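Local structure of ebony (Drosophila melanogaster, 6DYO) at the L-dopamine site. The protein joins beta-alanine to amines such as dopamine, as a nonribosomal-peptide-synthetase-like enzyme whose C-terminal condensation domain, the part described here, binds the amine substrate. Residues are numbered along the deposited sequence; one frame, centred on the assembly and turned at random.

The L-dopamine site. Residues 25, 29, 31-32, 93, 96-97, 100, 104, 121, 123, 161-162, 164. With LDP (L-dopamine), chain B.
The amine-substrate pocket of Ebony's C-terminal condensation domain, the part of this NRPS-like enzyme that binds the amine and probably selects it, lies between helix 93-108, the end of helix 14-25 and strands 119-127 and 158-163. L-dopamine is almost wholly buried here, 294 of its 314 Å² hidden by protein. At the catechol end a carboxylate, that of Glu32, meets both hydroxyls. The hydroxyl O1 donates to Glu32 OE1 at 3.1 Å, using the syn lone pair, the one facing OE2. O2 donates to Glu32 OE2 at 2.9 Å, but it arrives from above the carboxylate plane, 58° out of it, so the acid is twisted against the diol. A bend at chi2 (90°) folds the Glu32 chain to bring both oxygens to the ring's polar edge. An alanine here would remove both carboxylate acceptors and would probably leave the two buried hydroxyls poorly held, weakening recognition of the catechol. The aromatic ring itself is gripped by apolar groups. Phe25 turns its edge onto a face of the catechol, the planes 81° apart, and its CE1 comes within 3.8 Å of LDP C3. From helix 93-108, the CG1 branch of Val96, anti to the backbone N, reaches LDP C4 at 3.8 Å. One turn on, Leu100 lays CD1 3.9 Å from LDP C6 and also touches the ethyl carbon C8, while Phe97 approaches C5 tip-first through CZ. At the other end the amine N1 makes a weak hydrogen bond to the Phe123 carbonyl O, 3.5 Å away. Glu104 OE2 stands 4.1 Å from N1, too far for a direct bond, though, if ionised, it would probably favour a protonated amine. That oxygen takes weak hydrogen bonds from His121 NE2 and Thr162 OG1, which may help to position it beside the amine.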
# COMPACT_ATOMS: atom_id res chain seq x y z
N PHE A 25 -3.15 -0.21 9.60
CA PHE A 25 -1.70 -0.29 9.64
C PHE A 25 -1.13 -0.26 11.05
O PHE A 25 -0.20 -1.01 11.35
CB PHE A 25 -1.08 0.85 8.82
CG PHE A 25 -1.04 0.58 7.34
CD1 PHE A 25 0.14 0.23 6.72
CD2 PHE A 25 -2.19 0.68 6.57
CE1 PHE A 25 0.18 -0.02 5.36
CE2 PHE A 25 -2.16 0.43 5.21
CZ PHE A 25 -0.97 0.08 4.61
N ALA A 29 0.59 -3.82 11.09
CA ALA A 29 1.54 -3.93 9.99
C ALA A 29 2.69 -4.86 10.36
O ALA A 29 3.30 -4.71 11.42
CB ALA A 29 2.07 -2.55 9.61
N LEU A 31 5.65 -5.11 9.40
CA LEU A 31 6.99 -4.54 9.52
C LEU A 31 7.15 -3.72 10.80
O LEU A 31 8.11 -3.93 11.55
CB LEU A 31 7.30 -3.66 8.30
CG LEU A 31 7.70 -4.40 7.02
CD1 LEU A 31 7.84 -3.43 5.86
CD2 LEU A 31 9.00 -5.18 7.24
N GLU A 32 6.23 -2.80 11.06
CA GLU A 32 6.37 -1.86 12.17
C GLU A 32 6.30 -2.52 13.54
O GLU A 32 6.64 -1.88 14.54
CB GLU A 32 5.30 -0.77 12.08
CG GLU A 32 5.44 0.15 10.88
CD GLU A 32 4.69 -0.36 9.66
OE1 GLU A 32 5.03 -1.46 9.16
OE2 GLU A 32 3.75 0.33 9.21
N LEU A 93 8.99 5.35 10.90
CA LEU A 93 8.45 4.92 9.62
C LEU A 93 9.42 5.18 8.47
O LEU A 93 9.27 4.58 7.40
CB LEU A 93 7.11 5.61 9.34
CG LEU A 93 5.90 5.02 10.06
CD1 LEU A 93 4.63 5.76 9.66
CD2 LEU A 93 5.77 3.54 9.75
N VAL A 96 11.00 2.00 7.52
CA VAL A 96 10.14 1.18 6.68
C VAL A 96 10.21 1.66 5.23
O VAL A 96 10.34 0.85 4.30
CB VAL A 96 8.70 1.19 7.21
CG1 VAL A 96 7.78 0.45 6.25
CG2 VAL A 96 8.64 0.58 8.60
N PHE A 97 10.12 2.97 5.02
CA PHE A 97 10.11 3.49 3.65
C PHE A 97 11.48 3.37 2.99
O PHE A 97 11.56 3.20 1.77
CB PHE A 97 9.63 4.94 3.65
CG PHE A 97 8.13 5.07 3.70
CD1 PHE A 97 7.39 5.22 2.54
CD2 PHE A 97 7.46 5.02 4.91
CE1 PHE A 97 6.01 5.33 2.58
CE2 PHE A 97 6.08 5.12 4.96
CZ PHE A 97 5.36 5.28 3.80
N LEU A 100 11.51 -0.22 1.88
CA LEU A 100 10.71 -0.41 0.68
C LEU A 100 11.43 0.13 -0.56
O LEU A 100 11.26 -0.42 -1.65
CB LEU A 100 9.34 0.25 0.84
CG LEU A 100 8.50 -0.31 1.98
CD1 LEU A 100 7.32 0.60 2.31
CD2 LEU A 100 8.02 -1.72 1.67
N GLU A 104 12.19 -1.81 -3.84
CA GLU A 104 11.60 -1.29 -5.07
C GLU A 104 12.60 -0.54 -5.95
O GLU A 104 12.42 -0.51 -7.17
CB GLU A 104 10.42 -0.37 -4.75
CG GLU A 104 9.18 -1.09 -4.26
CD GLU A 104 8.23 -0.18 -3.50
OE1 GLU A 104 8.67 0.90 -3.05
OE2 GLU A 104 7.05 -0.55 -3.35
N HIS A 121 1.96 2.57 -9.01
CA HIS A 121 2.44 2.02 -7.75
C HIS A 121 1.29 1.94 -6.76
O HIS A 121 0.73 2.97 -6.37
CB HIS A 121 3.58 2.88 -7.18
CG HIS A 121 4.10 2.40 -5.86
ND1 HIS A 121 4.67 3.24 -4.93
CD2 HIS A 121 4.14 1.16 -5.32
CE1 HIS A 121 5.03 2.55 -3.87
NE2 HIS A 121 4.73 1.28 -4.08
N PHE A 123 0.23 2.16 -3.54
CA PHE A 123 0.87 2.76 -2.38
C PHE A 123 0.35 2.16 -1.08
O PHE A 123 1.11 1.54 -0.32
CB PHE A 123 0.66 4.28 -2.42
CG PHE A 123 1.22 5.02 -1.24
CD1 PHE A 123 2.58 5.02 -0.98
CD2 PHE A 123 0.38 5.75 -0.41
CE1 PHE A 123 3.09 5.71 0.11
CE2 PHE A 123 0.88 6.45 0.67
CZ PHE A 123 2.24 6.43 0.93
N THR A 161 3.94 -3.05 -6.61
CA THR A 161 3.89 -2.78 -5.17
C THR A 161 4.74 -3.81 -4.43
O THR A 161 5.16 -4.82 -5.00
CB THR A 161 2.45 -2.80 -4.63
OG1 THR A 161 2.42 -2.16 -3.35
CG2 THR A 161 1.95 -4.23 -4.49
N THR A 162 4.97 -3.53 -3.15
CA THR A 162 5.66 -4.44 -2.24
C THR A 162 4.66 -4.91 -1.20
O THR A 162 4.09 -4.09 -0.47
CB THR A 162 6.86 -3.75 -1.58
OG1 THR A 162 7.80 -3.36 -2.58
CG2 THR A 162 7.54 -4.70 -0.60
N THR A 164 3.78 -6.90 2.19
CA THR A 164 4.46 -7.23 3.43
C THR A 164 3.61 -8.06 4.38
O THR A 164 4.10 -8.47 5.44
CB THR A 164 4.91 -5.94 4.14
OG1 THR A 164 3.76 -5.12 4.40
CG2 THR A 164 5.88 -5.16 3.26
C7 LDP B . 3.03 -1.00 1.46
C1 LDP B . 3.40 -0.40 2.81
C4 LDP B . 4.08 0.69 5.27
C2 LDP B . 3.60 -1.23 3.90
C6 LDP B . 3.54 0.98 2.95
C5 LDP B . 3.88 1.52 4.18
C3 LDP B . 3.94 -0.69 5.13
O1 LDP B . 4.14 -1.53 6.23
O2 LDP B . 4.42 1.24 6.51
C8 LDP B . 4.27 -1.06 0.57
N1 LDP B . 4.28 0.07 -0.34